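Local coordinates for YokD protein (Bacillus subtilis, PDB 2NYG), which binds coenzyme A and, as a homodimer, probably transfers acetyl groups from acetyl-CoA to aminoglycoside-like amines, so that it may contribute to antibiotic resistance, at the interface of chains A and B. Sequence-based numbering; all coordinates share one arbitrary frame. Chains: chain A/B, YokD protein.

The interface of chains A and B. Residues chain A 93-94, 97-99; chain B 14, 16, 46.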
# COMPACT_ATOMS: atom_id res chain seq x y z
N ILE A 93 24.08 10.13 9.54
CA ILE A 93 23.95 8.68 9.52
C ILE A 93 22.67 8.43 8.71
O ILE A 93 22.45 7.35 8.15
CB ILE A 93 23.86 8.11 10.96
CG1 ILE A 93 23.91 6.59 10.92
CG2 ILE A 93 22.63 8.64 11.66
CD1 ILE A 93 23.84 5.92 12.28
N ILE A 94 21.85 9.46 8.62
CA ILE A 94 20.62 9.34 7.86
C ILE A 94 20.83 9.33 6.35
O ILE A 94 20.18 8.55 5.65
CB ILE A 94 19.64 10.49 8.25
CG1 ILE A 94 18.98 10.13 9.58
CG2 ILE A 94 18.58 10.72 7.18
CD1 ILE A 94 18.07 11.18 10.16
N SER A 97 22.60 5.89 5.67
CA SER A 97 21.88 4.64 5.74
C SER A 97 20.48 4.67 5.15
O SER A 97 19.68 3.78 5.42
CB SER A 97 21.80 4.19 7.19
OG SER A 97 21.21 5.21 7.98
N MET A 98 20.17 5.67 4.34
CA MET A 98 18.82 5.73 3.77
C MET A 98 18.66 4.77 2.59
O MET A 98 19.37 4.87 1.59
CB MET A 98 18.50 7.15 3.33
CG MET A 98 17.08 7.35 2.87
SD MET A 98 16.78 9.07 2.46
CE MET A 98 16.72 9.80 4.07
N PRO A 99 17.73 3.80 2.71
CA PRO A 99 17.54 2.86 1.60
C PRO A 99 17.31 3.62 0.31
O PRO A 99 16.52 4.56 0.27
CB PRO A 99 16.29 2.08 2.02
CG PRO A 99 16.43 2.03 3.51
CD PRO A 99 16.86 3.45 3.85
N THR B 14 18.44 1.81 11.95
CA THR B 14 18.93 1.62 10.59
C THR B 14 18.85 0.18 10.12
O THR B 14 18.69 -0.74 10.92
CB THR B 14 20.40 2.07 10.46
OG1 THR B 14 20.50 3.46 10.79
CG2 THR B 14 20.92 1.85 9.06
N GLN B 16 21.26 -1.57 8.92
CA GLN B 16 22.41 -2.15 9.61
C GLN B 16 22.07 -2.37 11.08
O GLN B 16 22.27 -3.46 11.61
CB GLN B 16 23.63 -1.22 9.51
CG GLN B 16 23.44 0.02 8.63
CD GLN B 16 24.19 1.26 9.16
OE1 GLN B 16 24.26 2.29 8.49
NE2 GLN B 16 24.73 1.15 10.37
N ASN B 46 15.25 4.63 9.84
CA ASN B 46 15.60 5.39 8.66
C ASN B 46 15.33 4.50 7.45
O ASN B 46 16.18 3.72 7.02
CB ASN B 46 17.08 5.77 8.73
CG ASN B 46 17.49 6.70 7.61
OD1 ASN B 46 16.81 7.68 7.33
ND2 ASN B 46 18.62 6.40 6.96
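Two chain A oxygens grip ND2, the side-chain amide nitrogen of B:Asn46. The first, the backbone carbonyl O of A:Ile94, accepts from ND2 of B:Asn46 at 3.0 Å; the donor lies in the carbonyl plane on a lone pair, with a C=O...N angle of 119°. The second is the hydroxyl OG of A:Ser97, also 3.0 Å from ND2 of B:Asn46. This bond is bent to 135° at the hydrogen; both oxygens lie to the same side of the amide plane, tilted out of it, so neither bond is in line with an N-H. With CG of B:Asn46 anti to its own backbone N, the amide reaches across to the end of helix 93-96.

Within chain A, OG of A:Ser97 donates to the carbonyl O of A:Ile93, one turn back; this second-shell bond would direct its hydrogen to that carbonyl, consistent with OG accepting from B:Asn46. The chi1 of 56° sets OG between the backbone N and the carbonyl carbon, turned back towards the helix. OG1 of B:Thr14 adds a weak polar contact to OG of A:Ser97 at 3.4 Å.

Apolar atoms frame the amide. CG2 of A:Ile94 meets OD1 of B:Asn46 at 3.5 Å, while the A:Met98 side chain crosses that of B:Asn46 at about a right angle, its CE 3.9 Å from OD1. Towards the backbone of B:Asn46, CD of A:Pro99 approaches its O at 3.3 Å. Next to A:Ser97, OE1 of B:Gln16 faces its CB.

The patch is part of the two-fold symmetric homodimer interface: helix 93-96 and the loop after it meet the start of helix 15-25 and the CoA-binding loop region, where B:Asn46 directly follows residues that contact the cofactor.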